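Local coordinates for Pyrimidine/purine nucleoside phosphorylase (Acinetobacter sp. ADP1, PDB 3HQX), which probably catalyses the reversible phosphorolysis of diverse purine and pyrimidine nucleosides, giving the free base and alpha-D-ribose 1-phosphate, at residues Pro58-Ile64 / Asp104-Glu110; Gly24-His29 / Thr40-Pro46. One frame throughout, in Å; residues are numbered along the deposited sequence.

Overall arrangement
From the N terminus, the chain runs through strands 8-10 and 12-21 and then enters contact 2, where Gly-24-His-29 pairs with Thr-40-Pro-46 in a local beta hairpin and closes a loop of 10 residues. Contact 1 opens only after contact 2 has closed, so the two lie in series and neither nests in the other. It brings Pro-58-Ile-64 against Asp-104-Glu-110 and closes a loop of 39 residues, which carries most of the four-stranded sheet. The contacts meet inside the six-stranded sheet, because strands 38-44 and 103-109 are neighbours there. Cys-107 N to Thr-40 O and Tyr-105 O to Gly-42 N are probable hydrogen bonds between them. Both contacts also touch the second subunit.

Contact 1: Pro58-Ile64 / Asp104-Glu110; sequences PERMEII and DYVCHLE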
ATOM      1  N   PRO A  58      -1.805  -0.557 -22.850  1.00 12.84           N
ATOM      2  CA  PRO A  58      -2.937   0.253 -22.370  1.00 13.11           C
ATOM      3  C   PRO A  58      -3.344  -0.123 -20.950  1.00 12.16           C
ATOM      4  O   PRO A  58      -3.156  -1.268 -20.554  1.00 13.00           O
ATOM      5  CB  PRO A  58      -4.041  -0.148 -23.308  1.00 13.35           C
ATOM      6  CG  PRO A  58      -3.368  -0.551 -24.525  1.00 13.75           C
ATOM      7  CD  PRO A  58      -2.112  -1.223 -24.124  1.00 13.20           C
ATOM      8  N   GLU A  59      -4.002   0.806 -20.238  1.00 11.50           N
ATOM      9  CA  GLU A  59      -4.335   0.628 -18.857  1.00 11.28           C
ATOM     10  C   GLU A  59      -5.738   1.176 -18.601  1.00 10.15           C
ATOM     11  O   GLU A  59      -6.120   2.146 -19.211  1.00  9.64           O
ATOM     12  CB  GLU A  59      -3.327   1.401 -17.963  1.00 11.46           C
ATOM     13  CG  GLU A  59      -1.994   0.747 -17.849  1.00 15.75           C
ATOM     14  CD  GLU A  59      -1.011   1.554 -16.999  1.00 14.65           C
ATOM     15  OE1 GLU A  59      -1.398   2.619 -16.453  1.00 16.93           O
ATOM     16  OE2 GLU A  59       0.158   1.157 -16.945  1.00 18.30           O
ATOM     17  N   ARG A  60      -6.486   0.555 -17.691  1.00  9.40           N
ATOM     18  CA  ARG A  60      -7.655   1.213 -17.109  1.00  8.49           C
ATOM     19  C   ARG A  60      -7.401   1.485 -15.627  1.00  7.46           C
ATOM     20  O   ARG A  60      -7.066   0.585 -14.889  1.00  7.49           O
ATOM     21  CB  ARG A  60      -8.940   0.395 -17.278  1.00  7.07           C
ATOM     22  CG  ARG A  60     -10.132   0.990 -16.625  1.00  7.99           C
ATOM     23  CD  ARG A  60     -11.421   0.232 -16.943  1.00  9.19           C
ATOM     24  NE  ARG A  60     -11.490  -1.147 -16.406  1.00  7.88           N
ATOM     25  CZ  ARG A  60     -12.103  -1.522 -15.278  1.00  8.11           C
ATOM     26  NH1 ARG A  60     -12.631  -0.641 -14.444  1.00  9.93           N
ATOM     27  NH2 ARG A  60     -12.165  -2.828 -14.948  1.00  7.85           N
HETATM   28  N   MSE A  61      -7.544   2.745 -15.235  1.00  7.99           N
HETATM   29  CA  MSE A  61      -7.418   3.163 -13.846  1.00  7.47           C
HETATM   30  C   MSE A  61      -8.813   3.277 -13.252  1.00  7.44           C
HETATM   31  O   MSE A  61      -9.661   4.021 -13.761  1.00  7.20           O
HETATM   32  CB  MSE A  61      -6.737   4.520 -13.774  1.00  7.82           C
HETATM   33  CG  MSE A  61      -5.247   4.457 -13.978  1.00  8.40           C
HETATM   34 SE   MSE A  61      -4.289   3.778 -12.450  0.70 12.93          SE
HETATM   35  CE  MSE A  61      -4.532   5.398 -11.316  1.00 13.39           C
ATOM     36  N   GLU A  62      -9.080   2.475 -12.233  1.00  6.01           N
ATOM     37  CA  GLU A  62     -10.365   2.447 -11.563  1.00  5.42           C
ATOM     38  C   GLU A  62     -10.176   3.094 -10.206  1.00  6.42           C
ATOM     39  O   GLU A  62      -9.316   2.658  -9.434  1.00  6.75           O
ATOM     40  CB  GLU A  62     -10.822   0.981 -11.387  1.00  5.38           C
ATOM     41  CG  GLU A  62     -12.120   0.837 -10.579  1.00  4.83           C
ATOM     42  CD  GLU A  62     -12.515  -0.582 -10.285  1.00  8.89           C
ATOM     43  OE1 GLU A  62     -11.795  -1.537 -10.676  1.00  6.80           O
ATOM     44  OE2 GLU A  62     -13.586  -0.747  -9.647  1.00 10.08           O
ATOM     45  N   ILE A  63     -11.016   4.081  -9.892  1.00  5.51           N
ATOM     46  CA  ILE A  63     -10.938   4.711  -8.591  1.00  4.89           C
ATOM     47  C   ILE A  63     -11.792   3.896  -7.633  1.00  4.82           C
ATOM     48  O   ILE A  63     -12.993   3.729  -7.830  1.00  5.01           O
ATOM     49  CB  ILE A  63     -11.390   6.185  -8.626  1.00  5.03           C
ATOM     50  CG1 ILE A  63     -10.573   7.041  -9.650  1.00  4.43           C
ATOM     51  CG2 ILE A  63     -11.249   6.820  -7.237  1.00  4.73           C
ATOM     52  CD1 ILE A  63      -9.047   6.806  -9.618  1.00  7.67           C
ATOM     53  N   ILE A  64     -11.163   3.471  -6.563  1.00  3.54           N
ATOM     54  CA  ILE A  64     -11.777   2.695  -5.487  1.00  5.58           C
ATOM     55  C   ILE A  64     -12.299   3.631  -4.342  1.00  6.03           C
ATOM     56  O   ILE A  64     -13.366   3.365  -3.771  1.00  6.64           O
ATOM     57  CB  ILE A  64     -10.778   1.615  -4.916  1.00  6.36           C
ATOM     58  CG1 ILE A  64     -10.392   0.561  -5.957  1.00  8.24           C
ATOM     59  CG2 ILE A  64     -11.353   0.973  -3.627  1.00  7.34           C
ATOM     60  CD1 ILE A  64     -11.529  -0.107  -6.685  1.00 11.09           C
ATOM     61  N   ASP A 104      -7.425   5.703  -3.500  1.00  6.19           N
ATOM     62  CA  ASP A 104      -7.188   4.273  -3.725  1.00  6.52           C
ATOM     63  C   ASP A 104      -7.590   3.958  -5.136  1.00  5.39           C
ATOM     64  O   ASP A 104      -8.626   4.407  -5.612  1.00  5.17           O
ATOM     65  CB  ASP A 104      -8.060   3.414  -2.789  1.00  6.19           C
ATOM     66  CG  ASP A 104      -7.644   3.553  -1.319  1.00  7.94           C
ATOM     67  OD1 ASP A 104      -6.863   2.704  -0.848  1.00  8.43           O
ATOM     68  OD2 ASP A 104      -8.144   4.483  -0.637  1.00  7.62           O
ATOM     69  N   TYR A 105      -6.782   3.149  -5.800  1.00  6.48           N
ATOM     70  CA  TYR A 105      -7.056   2.768  -7.182  1.00  7.35           C
ATOM     71  C   TYR A 105      -6.678   1.311  -7.472  1.00  7.56           C
ATOM     72  O   TYR A 105      -5.897   0.670  -6.739  1.00  8.41           O
ATOM     73  CB  TYR A 105      -6.345   3.716  -8.169  1.00  6.60           C
ATOM     74  CG  TYR A 105      -4.851   3.539  -8.157  1.00  7.44           C
ATOM     75  CD1 TYR A 105      -4.244   2.586  -8.959  1.00  9.81           C
ATOM     76  CD2 TYR A 105      -4.047   4.296  -7.325  1.00  8.56           C
ATOM     77  CE1 TYR A 105      -2.885   2.354  -8.915  1.00 12.49           C
ATOM     78  CE2 TYR A 105      -2.664   4.086  -7.287  1.00 10.54           C
ATOM     79  CZ  TYR A 105      -2.109   3.115  -8.066  1.00 10.57           C
ATOM     80  OH  TYR A 105      -0.745   2.963  -7.983  1.00 11.30           O
ATOM     81  N   VAL A 106      -7.288   0.796  -8.553  1.00  7.55           N
ATOM     82  CA  VAL A 106      -6.813  -0.449  -9.192  1.00  7.99           C
ATOM     83  C   VAL A 106      -6.434  -0.087 -10.635  1.00  7.44           C
ATOM     84  O   VAL A 106      -7.210   0.559 -11.372  1.00  9.24           O
ATOM     85  CB  VAL A 106      -7.904  -1.495  -9.188  1.00  7.51           C
ATOM     86  CG1 VAL A 106      -7.435  -2.732  -9.977  1.00  8.52           C
ATOM     87  CG2 VAL A 106      -8.220  -1.943  -7.737  1.00  8.15           C
ATOM     88  N   CYS A 107      -5.239  -0.513 -11.030  1.00  8.62           N
ATOM     89  CA  CYS A 107      -4.782  -0.398 -12.385  1.00  8.98           C
ATOM     90  C   CYS A 107      -4.953  -1.750 -13.038  1.00  8.63           C
ATOM     91  O   CYS A 107      -4.330  -2.737 -12.650  1.00  8.81           O
ATOM     92  CB  CYS A 107      -3.340   0.076 -12.426  1.00  9.36           C
ATOM     93  SG  CYS A 107      -2.762   0.423 -14.084  1.00 14.03           S
ATOM     94  N   HIS A 108      -5.783  -1.746 -14.090  1.00  8.23           N
ATOM     95  CA  HIS A 108      -6.080  -2.912 -14.883  1.00  8.77           C
ATOM     96  C   HIS A 108      -5.230  -2.886 -16.140  1.00 12.92           C
ATOM     97  O   HIS A 108      -5.269  -1.934 -16.904  1.00 10.92           O
ATOM     98  CB  HIS A 108      -7.550  -2.900 -15.293  1.00  8.97           C
ATOM     99  CG  HIS A 108      -8.509  -2.978 -14.161  1.00  6.00           C
ATOM    100  ND1 HIS A 108      -9.001  -1.866 -13.507  1.00 11.08           N
ATOM    101  CD2 HIS A 108      -9.057  -4.050 -13.549  1.00  4.62           C
ATOM    102  CE1 HIS A 108      -9.817  -2.271 -12.545  1.00  5.97           C
ATOM    103  NE2 HIS A 108      -9.879  -3.576 -12.555  1.00 11.12           N
ATOM    104  N   LEU A 109      -4.455  -3.940 -16.365  1.00 18.81           N
ATOM    105  CA  LEU A 109      -3.695  -4.077 -17.620  1.00 24.26           C
ATOM    106  C   LEU A 109      -4.612  -4.414 -18.807  1.00 28.46           C
ATOM    107  O   LEU A 109      -5.441  -5.316 -18.742  1.00 29.57           O
ATOM    108  CB  LEU A 109      -2.576  -5.097 -17.475  1.00 24.64           C
ATOM    109  CG  LEU A 109      -1.267  -4.667 -16.798  1.00 25.18           C
ATOM    110  CD1 LEU A 109      -0.197  -5.726 -17.093  1.00 24.83           C
ATOM    111  CD2 LEU A 109      -0.756  -3.318 -17.264  1.00 25.79           C
ATOM    112  N   GLU A 110      -4.535  -3.712 -19.922  1.00 34.63           N
ATOM    113  CA  GLU A 110      -5.499  -3.911 -21.022  1.00 37.76           C
ATOM    114  C   GLU A 110      -4.881  -4.255 -22.376  1.00 40.04           C
ATOM    115  O   GLU A 110      -3.786  -4.776 -22.469  1.00 41.69           O
ATOM    116  CB  GLU A 110      -6.367  -2.673 -21.220  1.00 40.05           C
ATOM    117  CG  GLU A 110      -7.233  -2.273 -20.052  1.00 43.07           C
ATOM    118  CD  GLU A 110      -8.363  -3.217 -19.769  1.00 49.26           C
ATOM    119  OE1 GLU A 110      -8.657  -4.071 -20.612  1.00 53.42           O
ATOM    120  OE2 GLU A 110      -8.976  -3.082 -18.711  1.00 53.13           O
TER
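Arg-60 and His-108 are a hydrogen-bonded pair of the antiparallel strands 59-63 and 103-109, which lie between strands 38-44 and 86-89. Glu-62/Val-106 is the second such pair. The bond from His-108 N to Arg-60 O is short and almost straight (2.8 Å, 175°). Glu-110 N to Pro-58 O and Ile-64 N to Asp-104 O add one bond at each end.

The Arg-60 guanidinium lies flat on the His-108 imidazole. The centres are 3.8 Å apart and the planes differ by 12°. Arg-60 bends at chi3 (66°), which folds its end over the ring. Val-106 CG1 packs on the opposite ring face. Arg-60 NH1 is held by Ser-86 OG, while the salt bridge from Arg-60 NE to Glu-110 OE2 is long at 3.9 Å.

On the face with Met-61, Tyr-105 and Cys-107, CE of selenomethionine Met-61 sits over the Tyr-105 ring, 4.0 Å from its centroid, and SE approaches obliquely. Asp-104 OD2 makes a salt bridge to Lys-17 and OD1 a hydrogen bond to Ser-18, both of the second subunit.

The pairing joins two inner strands of the six-stranded sheet of a cupin-type fold, with a Met-aromatic contact on one face and an arginine-histidine stack on the other.

Contact 2: Gly24-His29 / Thr40-Pro46; sequences GLCISH and TLGVILP
Ile-27 and Val-43 face each other in the antiparallel beta hairpin of strands 26-32 and 38-44, where the contact is made mainly by the backbone. Ile-27/Val-43 and His-29/Leu-41 are hydrogen-bonded pairs, and each makes both of its bonds. Ile-27 N gives to Val-43 O at 2.9 Å. The return bond, from Val-43 N to Ile-27 O, is more bent (153°). His-29 N gives to Leu-41 O, and Leu-41 N gives to His-29 O. A fifth bond, from Leu-45 N to Leu-25 O at 2.8 Å, extends the pairing beyond the last bridge.

Leu-41 O has a second donor. A water donates to Leu-41 O at 2.8 Å. The same water is hydrogen-bonded to His-29 ND1 at 2.7 Å, in the imidazole plane. It thus links the His-29 side chain to the opposite strand.

Ser-28 faces Gly-42, and their CA atoms are just 3.9 Å apart. With no side chain on Gly-42, the strands can come this close. Ser-28 CB presses on Thr-40 CG2 at 3.4 Å, a tight carbon pair. Leu-45 CD1 meets Ile-27 CD1 at 4.0 Å.

Leu-25 and Cys-26 form a classic beta bulge opposite Tyr-21. Backbone bonds carry the sheet on to both sides: Ser-28 with Asn-19 of strand 12-21, and Thr-40, Gly-42 and Ile-44 with Cys-107, Tyr-105 and Leu-103. The hairpin thus lies between strands 12-21 and 103-109. Its face with His-29, Leu-41 and Val-43 packs on the second subunit. Cys-26 and Ile-44 pack on Phe-53 and Leu-51 of strand 51-54.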
ATOM      1  N   GLY A  24       7.387   8.764  -2.089  1.00 11.40           N
ATOM      2  CA  GLY A  24       6.397   8.178  -1.210  1.00 11.73           C
ATOM      3  C   GLY A  24       4.964   8.631  -1.442  1.00 11.21           C
ATOM      4  O   GLY A  24       4.074   8.399  -0.605  1.00 16.53           O
ATOM      5  N   LEU A  25       4.710   9.310  -2.554  1.00  9.08           N
ATOM      6  CA  LEU A  25       3.320   9.693  -2.849  1.00  7.01           C
ATOM      7  C   LEU A  25       2.507   8.653  -3.609  1.00  7.44           C
ATOM      8  O   LEU A  25       1.280   8.762  -3.619  1.00  8.99           O
ATOM      9  CB  LEU A  25       3.253  10.997  -3.643  1.00  6.23           C
ATOM     10  CG  LEU A  25       3.750  12.197  -2.879  1.00  5.67           C
ATOM     11  CD1 LEU A  25       3.818  13.369  -3.837  1.00  8.95           C
ATOM     12  CD2 LEU A  25       2.851  12.493  -1.665  1.00  9.32           C
ATOM     13  N   CYS A  26       3.143   7.668  -4.205  1.00  6.95           N
ATOM     14  CA  CYS A  26       2.396   6.530  -4.792  1.00  7.50           C
ATOM     15  C   CYS A  26       2.976   5.227  -4.275  1.00  7.00           C
ATOM     16  O   CYS A  26       4.176   4.998  -4.389  1.00  7.40           O
ATOM     17  CB  CYS A  26       2.463   6.562  -6.304  1.00  8.15           C
ATOM     18  SG  CYS A  26       1.512   5.254  -7.097  1.00 12.21           S
ATOM     19  N   ILE A  27       2.122   4.390  -3.671  1.00  6.02           N
ATOM     20  CA  ILE A  27       2.514   3.113  -3.066  1.00  6.32           C
ATOM     21  C   ILE A  27       1.554   2.010  -3.582  1.00  6.96           C
ATOM     22  O   ILE A  27       0.360   2.144  -3.468  1.00  6.81           O
ATOM     23  CB  ILE A  27       2.402   3.182  -1.551  1.00  6.97           C
ATOM     24  CG1 ILE A  27       3.173   4.382  -0.946  1.00  8.22           C
ATOM     25  CG2 ILE A  27       2.850   1.831  -0.910  1.00  8.61           C
ATOM     26  CD1 ILE A  27       2.297   5.729  -0.783  1.00 15.85           C
ATOM     27  N   SER A  28       2.112   0.967  -4.170  1.00  6.72           N
ATOM     28  CA  SER A  28       1.262  -0.067  -4.757  1.00  8.27           C
ATOM     29  C   SER A  28       1.827  -1.463  -4.579  1.00  7.30           C
ATOM     30  O   SER A  28       3.025  -1.624  -4.305  1.00  8.81           O
ATOM     31  CB  SER A  28       0.967   0.233  -6.200  1.00  8.24           C
ATOM     32  OG  SER A  28       2.105   0.117  -7.031  1.00 11.14           O
ATOM     33  N   HIS A  29       0.973  -2.441  -4.768  1.00  6.80           N
ATOM     34  CA  HIS A  29       1.364  -3.868  -4.836  1.00  7.07           C
ATOM     35  C   HIS A  29       0.744  -4.515  -6.064  1.00  7.83           C
ATOM     36  O   HIS A  29      -0.310  -4.084  -6.560  1.00  7.56           O
ATOM     37  CB  HIS A  29       0.875  -4.619  -3.629  1.00  7.65           C
ATOM     38  CG  HIS A  29       1.572  -4.225  -2.345  1.00  6.47           C
ATOM     39  ND1 HIS A  29       1.179  -3.126  -1.627  1.00  8.10           N
ATOM     40  CD2 HIS A  29       2.582  -4.797  -1.642  1.00  6.04           C
ATOM     41  CE1 HIS A  29       1.937  -3.024  -0.536  1.00  8.43           C
ATOM     42  NE2 HIS A  29       2.802  -4.022  -0.523  1.00  9.28           N
ATOM     43  N   THR A  40      -2.588  -3.801 -10.449  1.00  7.39           N
ATOM     44  CA  THR A  40      -1.886  -3.069  -9.368  1.00  8.27           C
ATOM     45  C   THR A  40      -2.964  -2.538  -8.448  1.00  7.06           C
ATOM     46  O   THR A  40      -3.966  -1.982  -8.926  1.00  9.93           O
ATOM     47  CB  THR A  40      -1.140  -1.890  -9.987  1.00  9.94           C
ATOM     48  OG1 THR A  40      -0.169  -2.448 -10.908  1.00 15.87           O
ATOM     49  CG2 THR A  40      -0.389  -1.164  -8.978  1.00 15.04           C
ATOM     50  N   LEU A  41      -2.792  -2.740  -7.159  1.00  6.11           N
ATOM     51  CA  LEU A  41      -3.613  -2.155  -6.091  1.00  5.05           C
ATOM     52  C   LEU A  41      -2.814  -1.058  -5.422  1.00  5.31           C
ATOM     53  O   LEU A  41      -1.779  -1.331  -4.861  1.00  5.98           O
ATOM     54  CB  LEU A  41      -4.024  -3.244  -5.078  1.00  7.41           C
ATOM     55  CG  LEU A  41      -4.867  -2.798  -3.894  1.00  8.26           C
ATOM     56  CD1 LEU A  41      -6.209  -2.074  -4.262  1.00  8.74           C
ATOM     57  CD2 LEU A  41      -5.151  -4.010  -2.986  1.00  8.68           C
ATOM     58  N   GLY A  42      -3.258   0.173  -5.532  1.00  7.03           N
ATOM     59  CA  GLY A  42      -2.383   1.270  -5.099  1.00  8.03           C
ATOM     60  C   GLY A  42      -3.083   2.412  -4.386  1.00  7.14           C
ATOM     61  O   GLY A  42      -4.315   2.463  -4.342  1.00  5.42           O
ATOM     62  N   VAL A  43      -2.236   3.286  -3.830  1.00  6.22           N
ATOM     63  CA  VAL A  43      -2.644   4.470  -3.117  1.00  7.00           C
ATOM     64  C   VAL A  43      -1.800   5.623  -3.663  1.00  5.48           C
ATOM     65  O   VAL A  43      -0.582   5.484  -3.869  1.00  7.01           O
ATOM     66  CB  VAL A  43      -2.438   4.309  -1.601  1.00  8.51           C
ATOM     67  CG1 VAL A  43      -2.654   5.662  -0.871  1.00 12.17           C
ATOM     68  CG2 VAL A  43      -3.361   3.178  -1.051  1.00  7.27           C
ATOM     69  N   ILE A  44      -2.466   6.724  -3.908  1.00  7.31           N
ATOM     70  CA  ILE A  44      -1.793   8.012  -4.176  1.00  6.27           C
ATOM     71  C   ILE A  44      -2.178   8.910  -3.013  1.00  6.30           C
ATOM     72  O   ILE A  44      -3.370   9.073  -2.691  1.00  7.30           O
ATOM     73  CB  ILE A  44      -2.220   8.654  -5.495  1.00  6.82           C
ATOM     74  CG1 ILE A  44      -1.744   7.790  -6.657  1.00  8.49           C
ATOM     75  CG2 ILE A  44      -1.565  10.082  -5.628  1.00  6.96           C
ATOM     76  CD1 ILE A  44      -2.183   8.246  -8.004  1.00  8.54           C
ATOM     77  N   LEU A  45      -1.163   9.519  -2.399  1.00  7.83           N
ATOM     78  CA  LEU A  45      -1.357  10.442  -1.308  1.00  8.33           C
ATOM     79  C   LEU A  45      -1.456  11.873  -1.835  1.00  8.26           C
ATOM     80  O   LEU A  45      -1.082  12.121  -2.948  1.00  8.91           O
ATOM     81  CB  LEU A  45      -0.184  10.306  -0.366  1.00  9.86           C
ATOM     82  CG  LEU A  45       0.016   8.983   0.348  1.00 10.88           C
ATOM     83  CD1 LEU A  45       1.273   9.066   1.189  1.00 12.12           C
ATOM     84  CD2 LEU A  45      -1.178   8.694   1.211  1.00 11.98           C
ATOM     85  N   PRO A  46      -1.981  12.787  -1.032  1.00  8.55           N
ATOM     86  CA  PRO A  46      -2.216  14.154  -1.504  1.00  9.07           C
ATOM     87  C   PRO A  46      -0.979  14.773  -2.143  1.00 10.04           C
ATOM     88  O   PRO A  46       0.140  14.666  -1.620  1.00  9.95           O
ATOM     89  CB  PRO A  46      -2.680  14.879  -0.237  1.00  9.27           C
ATOM     90  CG  PRO A  46      -3.309  13.847   0.534  1.00  9.97           C
ATOM     91  CD  PRO A  46      -2.511  12.594   0.311  1.00  8.89           C
TER
HETATM   92  O   HOH W   1      -0.926  -1.596  -2.158  1.00  9.69           O